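Local coordinates for protein aspartate aminotransferase (Plasmodium falciparum, PDB 3K7Y) that probably catalyses the reversible transfer of an amino group between L-aspartate and 2-oxoglutarate, as a homodimer that uses pyridoxal 5'-phosphate, at residues Leu80-Tyr92 against Ile231-Gln245. Sequence-based numbering, arbitrary orientation.
Sequences LTQNLIFGNNSKY and IRKFEEKNIAFSVCQ
R232 reaches the C-terminal end of helix 75-86 and donates to the carbonyls of L84 and I85 in its last turn. This joins two helices that pack on the mixed sheet of the PLP-dependent aminotransferase fold. Segments 80-86 and 231-235 run nearly perpendicular, at 91°. R232 NE donates to I85 O at 3.1 Å with a nearly straight N-H, and the oxygen lies close to the guanidinium plane. R232 NH2 gives a weak, bent bond to L84 O. The backbone of G87, which leaves the helix with positive phi, lies against one guanidinium face. The R232 chain is extended from CG to NE, and E225 holds NH1 in a salt bridge. L84 O has a second donor in Q217.

Next to this polar link, F86 and F241 meet rim to rim from opposite directions; F86 CE1 lies 3.5 Å from F241 CZ. Their planes are only 14° apart, but neither ring covers the other. F212 meets F241 edge-to-face, and I98 of strand 98-104 packs on F86. I85 CG2 and CD1 lie against Q245 NE2. Q245 thus faces helix 75-86 one residue before S246, which binds pyridoxal phosphate.

Beyond G87 the chain returns through what fits an ST turn, S90 OG accepting from Y92 N, although the position of OG is doubtful. E235 has CG anti to its own backbone N (chi1 167°), which carries its extended chain alongside Y92, the two running in opposite directions. E235 CG makes a CH-pi contact over one face of the Y92 ring, 4.0 Å from its centroid. At the rim of the F86 ring, near its plane, E235 OE1 lies 3.8 Å from F86 CD1.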
ATOM      1  N   LEU A  80      -4.204 -16.290  12.940  1.00 74.47           N
ATOM      2  CA  LEU A  80      -4.346 -15.446  14.126  1.00 74.24           C
ATOM      3  C   LEU A  80      -5.441 -14.408  13.933  1.00 72.57           C
ATOM      4  O   LEU A  80      -6.310 -14.244  14.780  1.00 73.19           O
ATOM      5  CB  LEU A  80      -3.031 -14.744  14.446  1.00 73.97           C
ATOM      6  CG  LEU A  80      -2.009 -15.566  15.212  1.00 76.09           C
ATOM      7  CD1 LEU A  80      -0.654 -14.934  15.039  1.00 76.35           C
ATOM      8  CD2 LEU A  80      -2.379 -15.666  16.686  1.00 77.25           C
ATOM      9  N   THR A  81      -5.387 -13.735  12.790  1.00 71.01           N
ATOM     10  CA  THR A  81      -6.296 -12.660  12.415  1.00 69.18           C
ATOM     11  C   THR A  81      -7.738 -13.140  12.332  1.00 69.29           C
ATOM     12  O   THR A  81      -8.625 -12.557  12.945  1.00 68.73           O
ATOM     13  CB  THR A  81      -5.822 -12.028  11.077  1.00 67.55           C
ATOM     14  OG1 THR A  81      -4.810 -11.055  11.354  1.00 66.39           O
ATOM     15  CG2 THR A  81      -6.939 -11.366  10.338  1.00 66.36           C
ATOM     16  N   GLN A  82      -7.965 -14.220  11.595  1.00 70.21           N
ATOM     17  CA  GLN A  82      -9.321 -14.673  11.371  1.00 70.97           C
ATOM     18  C   GLN A  82      -9.961 -15.264  12.624  1.00 73.02           C
ATOM     19  O   GLN A  82     -11.185 -15.356  12.708  1.00 73.25           O
ATOM     20  CB  GLN A  82      -9.421 -15.604  10.169  1.00 70.84           C
ATOM     21  CG  GLN A  82      -8.465 -16.743  10.189  1.00 73.42           C
ATOM     22  CD  GLN A  82      -8.677 -17.700   9.031  1.00 75.33           C
ATOM     23  OE1 GLN A  82      -9.297 -17.347   8.022  1.00 73.99           O
ATOM     24  NE2 GLN A  82      -8.153 -18.925   9.167  1.00 77.12           N
ATOM     25  N   ASN A  83      -9.148 -15.634  13.609  1.00 75.15           N
ATOM     26  CA  ASN A  83      -9.693 -15.976  14.923  1.00 77.53           C
ATOM     27  C   ASN A  83     -10.608 -14.845  15.412  1.00 77.20           C
ATOM     28  O   ASN A  83     -11.736 -15.086  15.853  1.00 77.96           O
ATOM     29  CB  ASN A  83      -8.577 -16.247  15.945  1.00 79.02           C
ATOM     30  CG  ASN A  83      -9.106 -16.808  17.258  1.00 81.44           C
ATOM     31  OD1 ASN A  83      -9.016 -18.008  17.498  1.00 83.85           O
ATOM     32  ND2 ASN A  83      -9.668 -15.941  18.109  1.00 81.85           N
ATOM     33  N   LEU A  84     -10.126 -13.610  15.288  1.00 76.42           N
ATOM     34  CA  LEU A  84     -10.829 -12.461  15.823  1.00 76.05           C
ATOM     35  C   LEU A  84     -12.218 -12.304  15.240  1.00 75.68           C
ATOM     36  O   LEU A  84     -13.129 -11.918  15.958  1.00 76.24           O
ATOM     37  CB  LEU A  84     -10.011 -11.183  15.644  1.00 74.79           C
ATOM     38  CG  LEU A  84      -8.633 -11.157  16.311  1.00 75.17           C
ATOM     39  CD1 LEU A  84      -7.977  -9.800  16.126  1.00 74.15           C
ATOM     40  CD2 LEU A  84      -8.751 -11.488  17.780  1.00 76.87           C
ATOM     41  N   ILE A  85     -12.400 -12.611  13.959  1.00 75.33           N
ATOM     42  CA  ILE A  85     -13.724 -12.435  13.381  1.00 75.47           C
ATOM     43  C   ILE A  85     -14.603 -13.664  13.488  1.00 77.36           C
ATOM     44  O   ILE A  85     -15.792 -13.534  13.740  1.00 77.62           O
ATOM     45  CB  ILE A  85     -13.732 -11.847  11.944  1.00 73.94           C
ATOM     46  CG1 ILE A  85     -13.016 -12.767  10.958  1.00 74.81           C
ATOM     47  CG2 ILE A  85     -13.183 -10.398  11.927  1.00 72.39           C
ATOM     48  CD1 ILE A  85     -11.506 -12.619  10.899  1.00 76.20           C
ATOM     49  N   PHE A  86     -14.033 -14.850  13.317  1.00 79.55           N
ATOM     50  CA  PHE A  86     -14.830 -16.083  13.330  1.00 82.02           C
ATOM     51  C   PHE A  86     -14.765 -16.797  14.679  1.00 84.92           C
ATOM     52  O   PHE A  86     -15.395 -17.830  14.862  1.00 86.05           O
ATOM     53  CB  PHE A  86     -14.397 -17.042  12.203  1.00 82.37           C
ATOM     54  CG  PHE A  86     -14.606 -16.500  10.787  1.00 80.89           C
ATOM     55  CD1 PHE A  86     -15.799 -16.730  10.101  1.00 80.94           C
ATOM     56  CD2 PHE A  86     -13.596 -15.802  10.131  1.00 78.68           C
ATOM     57  CE1 PHE A  86     -15.985 -16.248   8.802  1.00 79.05           C
ATOM     58  CE2 PHE A  86     -13.779 -15.317   8.837  1.00 77.09           C
ATOM     59  CZ  PHE A  86     -14.972 -15.542   8.174  1.00 77.51           C
ATOM     60  N   GLY A  87     -14.002 -16.241  15.613  1.00 86.73           N
ATOM     61  CA  GLY A  87     -13.889 -16.786  16.959  1.00 90.63           C
ATOM     62  C   GLY A  87     -13.016 -18.009  16.984  1.00 93.62           C
ATOM     63  O   GLY A  87     -12.096 -18.137  16.174  1.00 92.95           O
ATOM     64  N   ASN A  88     -13.304 -18.900  17.930  1.00 97.23           N
ATOM     65  CA  ASN A  88     -12.678 -20.222  17.970  1.00100.81           C
ATOM     66  C   ASN A  88     -13.464 -21.228  18.812  1.00104.09           C
ATOM     67  O   ASN A  88     -13.920 -20.910  19.909  1.00105.62           O
ATOM     68  CB  ASN A  88     -11.200 -20.164  18.404  1.00101.38           C
ATOM     69  CG  ASN A  88     -11.019 -19.714  19.834  1.00102.34           C
ATOM     70  OD1 ASN A  88     -10.369 -20.393  20.624  1.00103.75           O
ATOM     71  ND2 ASN A  88     -11.586 -18.561  20.175  1.00101.07           N
ATOM     72  N   ASN A  89     -13.643 -22.431  18.278  1.00106.06           N
ATOM     73  CA  ASN A  89     -13.174 -22.724  16.935  1.00105.77           C
ATOM     74  C   ASN A  89     -14.296 -22.662  15.906  1.00104.57           C
ATOM     75  O   ASN A  89     -15.483 -22.661  16.251  1.00104.73           O
ATOM     76  CB  ASN A  89     -12.385 -24.038  16.900  1.00108.19           C
ATOM     77  CG  ASN A  89     -10.957 -23.876  17.421  1.00109.33           C
ATOM     78  OD1 ASN A  89      -9.998 -24.305  16.781  1.00109.95           O
ATOM     79  ND2 ASN A  89     -10.814 -23.248  18.584  1.00109.96           N
ATOM     80  N   SER A  90     -13.900 -22.589  14.644  1.00103.19           N
ATOM     81  CA  SER A  90     -14.822 -22.333  13.568  1.00101.75           C
ATOM     82  C   SER A  90     -14.958 -23.559  12.681  1.00102.88           C
ATOM     83  O   SER A  90     -14.022 -24.346  12.554  1.00103.97           O
ATOM     84  CB  SER A  90     -14.295 -21.149  12.775  1.00 99.58           C
ATOM     85  OG  SER A  90     -15.056 -20.898  11.618  1.00 98.62           O
ATOM     86  N   LYS A  91     -16.144 -23.731  12.095  1.00102.69           N
ATOM     87  CA  LYS A  91     -16.371 -24.699  11.009  1.00103.08           C
ATOM     88  C   LYS A  91     -15.539 -24.313   9.769  1.00101.35           C
ATOM     89  O   LYS A  91     -15.122 -25.172   8.995  1.00101.96           O
ATOM     90  CB  LYS A  91     -17.866 -24.731  10.630  1.00103.15           C
ATOM     91  CG  LYS A  91     -18.823 -25.398  11.631  1.00104.82           C
ATOM     92  CD  LYS A  91     -18.982 -26.896  11.347  1.00106.98           C
ATOM     93  CE  LYS A  91     -20.387 -27.410  11.685  1.00108.00           C
ATOM     94  NZ  LYS A  91     -20.627 -27.584  13.141  1.00108.01           N
ATOM     95  N   TYR A  92     -15.312 -23.009   9.601  1.00 98.86           N
ATOM     96  CA  TYR A  92     -14.649 -22.440   8.436  1.00 96.92           C
ATOM     97  C   TYR A  92     -13.127 -22.447   8.524  1.00 96.57           C
ATOM     98  O   TYR A  92     -12.460 -22.769   7.549  1.00 96.64           O
ATOM     99  CB  TYR A  92     -15.112 -21.000   8.216  1.00 94.97           C
ATOM    100  CG  TYR A  92     -16.490 -20.812   7.606  1.00 95.22           C
ATOM    101  CD1 TYR A  92     -17.122 -19.562   7.652  1.00 94.55           C
ATOM    102  CD2 TYR A  92     -17.163 -21.862   6.976  1.00 96.67           C
ATOM    103  CE1 TYR A  92     -18.383 -19.363   7.085  1.00 93.96           C
ATOM    104  CE2 TYR A  92     -18.428 -21.672   6.403  1.00 96.46           C
ATOM    105  CZ  TYR A  92     -19.029 -20.421   6.465  1.00 95.12           C
ATOM    106  OH  TYR A  92     -20.267 -20.224   5.904  1.00 94.52           O
ATOM    107  N   ILE A 231     -21.798 -12.113  12.168  1.00 71.16           N
ATOM    108  CA  ILE A 231     -20.883 -12.864  11.325  1.00 71.06           C
ATOM    109  C   ILE A 231     -20.855 -14.311  11.789  1.00 73.01           C
ATOM    110  O   ILE A 231     -20.967 -15.230  10.971  1.00 73.67           O
ATOM    111  CB  ILE A 231     -19.469 -12.252  11.322  1.00 70.03           C
ATOM    112  CG1 ILE A 231     -19.493 -10.919  10.584  1.00 67.68           C
ATOM    113  CG2 ILE A 231     -18.471 -13.191  10.656  1.00 70.08           C
ATOM    114  CD1 ILE A 231     -18.214 -10.127  10.666  1.00 65.11           C
ATOM    115  N   ARG A 232     -20.724 -14.507  13.099  1.00 74.31           N
ATOM    116  CA  ARG A 232     -20.637 -15.859  13.659  1.00 76.63           C
ATOM    117  C   ARG A 232     -21.942 -16.635  13.515  1.00 78.21           C
ATOM    118  O   ARG A 232     -21.942 -17.829  13.200  1.00 78.96           O
ATOM    119  CB  ARG A 232     -20.148 -15.822  15.105  1.00 77.18           C
ATOM    120  CG  ARG A 232     -18.640 -15.678  15.180  1.00 75.97           C
ATOM    121  CD  ARG A 232     -18.186 -15.173  16.516  1.00 74.84           C
ATOM    122  NE  ARG A 232     -16.890 -14.511  16.434  1.00 73.41           N
ATOM    123  CZ  ARG A 232     -16.032 -14.435  17.446  1.00 75.34           C
ATOM    124  NH1 ARG A 232     -16.323 -15.004  18.603  1.00 77.12           N
ATOM    125  NH2 ARG A 232     -14.870 -13.807  17.301  1.00 75.66           N
ATOM    126  N   LYS A 233     -23.052 -15.938  13.704  1.00 79.12           N
ATOM    127  CA  LYS A 233     -24.351 -16.526  13.445  1.00 81.21           C
ATOM    128  C   LYS A 233     -24.453 -16.938  11.968  1.00 81.55           C
ATOM    129  O   LYS A 233     -24.767 -18.089  11.682  1.00 82.71           O
ATOM    130  CB  LYS A 233     -25.471 -15.584  13.886  1.00 80.72           C
ATOM    131  CG  LYS A 233     -26.657 -16.329  14.443  1.00 83.08           C
ATOM    132  CD  LYS A 233     -27.416 -15.552  15.526  1.00 84.23           C
ATOM    133  CE  LYS A 233     -28.700 -16.317  15.886  1.00 86.38           C
ATOM    134  NZ  LYS A 233     -29.574 -15.674  16.913  1.00 87.84           N
ATOM    135  N   PHE A 234     -24.148 -16.012  11.051  1.00 81.13           N
ATOM    136  CA  PHE A 234     -24.022 -16.295   9.608  1.00 81.82           C
ATOM    137  C   PHE A 234     -23.236 -17.570   9.307  1.00 83.74           C
ATOM    138  O   PHE A 234     -23.630 -18.376   8.463  1.00 84.32           O
ATOM    139  CB  PHE A 234     -23.286 -15.155   8.912  1.00 80.09           C
ATOM    140  CG  PHE A 234     -24.168 -14.217   8.152  1.00 78.94           C
ATOM    141  CD1 PHE A 234     -24.719 -13.099   8.764  1.00 77.57           C
ATOM    142  CD2 PHE A 234     -24.402 -14.415   6.803  1.00 78.06           C
ATOM    143  CE1 PHE A 234     -25.521 -12.213   8.047  1.00 75.54           C
ATOM    144  CE2 PHE A 234     -25.205 -13.533   6.088  1.00 76.50           C
ATOM    145  CZ  PHE A 234     -25.764 -12.434   6.716  1.00 74.82           C
ATOM    146  N   GLU A 235     -22.101 -17.725   9.982  1.00 85.19           N
ATOM    147  CA  GLU A 235     -21.239 -18.883   9.792  1.00 87.39           C
ATOM    148  C   GLU A 235     -21.948 -20.196  10.135  1.00 89.60           C
ATOM    149  O   GLU A 235     -21.910 -21.151   9.357  1.00 90.47           O
ATOM    150  CB  GLU A 235     -19.965 -18.736  10.614  1.00 87.54           C
ATOM    151  CG  GLU A 235     -19.165 -20.024  10.714  1.00 90.45           C
ATOM    152  CD  GLU A 235     -17.816 -19.813  11.349  1.00 92.19           C
ATOM    153  OE1 GLU A 235     -17.726 -19.082  12.365  1.00 93.13           O
ATOM    154  OE2 GLU A 235     -16.842 -20.378  10.820  1.00 92.36           O
ATOM    155  N   GLU A 236     -22.582 -20.252  11.301  1.00 90.84           N
ATOM    156  CA  GLU A 236     -23.438 -21.382  11.609  1.00 93.15           C
ATOM    157  C   GLU A 236     -24.535 -21.411  10.553  1.00 92.85           C
ATOM    158  O   GLU A 236     -25.013 -20.361  10.134  1.00 91.87           O
ATOM    159  CB  GLU A 236     -24.030 -21.253  13.004  1.00 94.10           C
ATOM    160  CG  GLU A 236     -24.735 -22.518  13.472  1.00 97.76           C
ATOM    161  CD  GLU A 236     -24.767 -22.644  14.982  1.00100.77           C
ATOM    162  OE1 GLU A 236     -24.875 -21.592  15.653  1.00100.87           O
ATOM    163  OE2 GLU A 236     -24.681 -23.789  15.494  1.00102.38           O
ATOM    164  N   LYS A 237     -24.930 -22.608  10.122  1.00100.05           N
ATOM    165  CA  LYS A 237     -25.719 -22.771   8.891  1.00 99.61           C
ATOM    166  C   LYS A 237     -25.052 -21.957   7.779  1.00 96.12           C
ATOM    167  O   LYS A 237     -25.523 -20.896   7.378  1.00 94.33           O
ATOM    168  CB  LYS A 237     -27.212 -22.441   9.097  1.00100.90           C
ATOM    169  CG  LYS A 237     -28.105 -23.693   9.393  1.00104.92           C
ATOM    170  CD  LYS A 237     -28.074 -24.156  10.873  1.00107.03           C
ATOM    171  CE  LYS A 237     -28.349 -25.663  11.041  1.00110.09           C
ATOM    172  NZ  LYS A 237     -29.699 -26.113  10.595  1.00111.72           N
ATOM    173  N   ASN A 238     -23.943 -22.506   7.302  1.00 94.96           N
ATOM    174  CA  ASN A 238     -22.942 -21.774   6.556  1.00 92.01           C
ATOM    175  C   ASN A 238     -23.407 -21.013   5.334  1.00 89.78           C
ATOM    176  O   ASN A 238     -23.930 -21.595   4.391  1.00 90.93           O
ATOM    177  CB  ASN A 238     -21.749 -22.679   6.208  1.00 92.85           C
ATOM    178  CG  ASN A 238     -22.156 -23.970   5.537  1.00 95.11           C
ATOM    179  OD1 ASN A 238     -23.085 -24.017   4.733  1.00 95.73           O
ATOM    180  ND2 ASN A 238     -21.441 -25.032   5.859  1.00 97.34           N
ATOM    181  N   ILE A 239     -23.218 -19.700   5.375  1.00 86.65           N
ATOM    182  CA  ILE A 239     -23.408 -18.836   4.215  1.00 83.91           C
ATOM    183  C   ILE A 239     -22.030 -18.268   3.872  1.00 81.17           C
ATOM    184  O   ILE A 239     -21.154 -18.208   4.743  1.00 80.47           O
ATOM    185  CB  ILE A 239     -24.421 -17.675   4.483  1.00 83.40           C
ATOM    186  CG1 ILE A 239     -25.574 -18.121   5.394  1.00 84.81           C
ATOM    187  CG2 ILE A 239     -24.969 -17.134   3.160  1.00 83.34           C
ATOM    188  CD1 ILE A 239     -26.505 -17.001   5.840  1.00 83.37           C
ATOM    189  N   ALA A 240     -21.833 -17.873   2.611  1.00 79.06           N
ATOM    190  CA  ALA A 240     -20.559 -17.286   2.162  1.00 76.21           C
ATOM    191  C   ALA A 240     -20.601 -15.746   2.122  1.00 73.61           C
ATOM    192  O   ALA A 240     -21.658 -15.150   1.887  1.00 73.97           O
ATOM    193  CB  ALA A 240     -20.170 -17.853   0.814  1.00 76.47           C
ATOM    194  N   PHE A 241     -19.460 -15.104   2.362  1.00 70.87           N
ATOM    195  CA  PHE A 241     -19.411 -13.642   2.430  1.00 68.07           C
ATOM    196  C   PHE A 241     -17.971 -13.131   2.446  1.00 66.29           C
ATOM    197  O   PHE A 241     -17.037 -13.896   2.210  1.00 66.74           O
ATOM    198  CB  PHE A 241     -20.166 -13.158   3.673  1.00 68.15           C
ATOM    199  CG  PHE A 241     -19.732 -13.835   4.944  1.00 68.13           C
ATOM    200  CD1 PHE A 241     -20.520 -14.806   5.527  1.00 68.96           C
ATOM    201  CD2 PHE A 241     -18.528 -13.497   5.555  1.00 67.15           C
ATOM    202  CE1 PHE A 241     -20.119 -15.430   6.692  1.00 69.97           C
ATOM    203  CE2 PHE A 241     -18.119 -14.116   6.711  1.00 67.09           C
ATOM    204  CZ  PHE A 241     -18.911 -15.082   7.281  1.00 69.37           C
ATOM    205  N   SER A 242     -17.789 -11.847   2.732  1.00 64.31           N
ATOM    206  CA  SER A 242     -16.458 -11.264   2.787  1.00 62.66           C
ATOM    207  C   SER A 242     -16.297 -10.320   3.952  1.00 62.15           C
ATOM    208  O   SER A 242     -17.274  -9.711   4.416  1.00 62.52           O
ATOM    209  CB  SER A 242     -16.154 -10.513   1.506  1.00 61.58           C
ATOM    210  OG  SER A 242     -15.779 -11.419   0.513  1.00 61.24           O
ATOM    211  N   VAL A 243     -15.058 -10.178   4.413  1.00 61.19           N
ATOM    212  CA  VAL A 243     -14.789  -9.294   5.537  1.00 60.44           C
ATOM    213  C   VAL A 243     -13.578  -8.392   5.263  1.00 59.62           C
ATOM    214  O   VAL A 243     -12.482  -8.879   4.949  1.00 59.62           O
ATOM    215  CB  VAL A 243     -14.589 -10.080   6.865  1.00 61.20           C
ATOM    216  CG1 VAL A 243     -14.658  -9.135   8.053  1.00 60.78           C
ATOM    217  CG2 VAL A 243     -15.621 -11.190   7.020  1.00 61.17           C
ATOM    218  N   CYS A 244     -13.797  -7.081   5.363  1.00 58.50           N
ATOM    219  CA  CYS A 244     -12.708  -6.124   5.382  1.00 57.58           C
ATOM    220  C   CYS A 244     -12.500  -5.719   6.819  1.00 57.20           C
ATOM    221  O   CYS A 244     -13.433  -5.257   7.479  1.00 58.26           O
ATOM    222  CB  CYS A 244     -13.046  -4.906   4.533  1.00 57.42           C
ATOM    223  SG  CYS A 244     -13.387  -5.342   2.809  1.00 60.15           S
ATOM    224  N   GLN A 245     -11.274  -5.880   7.302  1.00 56.18           N
ATOM    225  CA  GLN A 245     -10.968  -5.707   8.717  1.00 55.70           C
ATOM    226  C   GLN A 245      -9.813  -4.738   8.896  1.00 55.07           C
ATOM    227  O   GLN A 245      -8.759  -4.917   8.285  1.00 55.10           O
ATOM    228  CB  GLN A 245     -10.654  -7.074   9.302  1.00 56.44           C
ATOM    229  CG  GLN A 245      -9.702  -7.164  10.485  1.00 57.52           C
ATOM    230  CD  GLN A 245      -9.785  -8.540  11.157  1.00 58.30           C
ATOM    231  OE1 GLN A 245      -9.270  -8.759  12.254  1.00 59.46           O
ATOM    232  NE2 GLN A 245     -10.467  -9.462  10.504  1.00 57.77           N
TER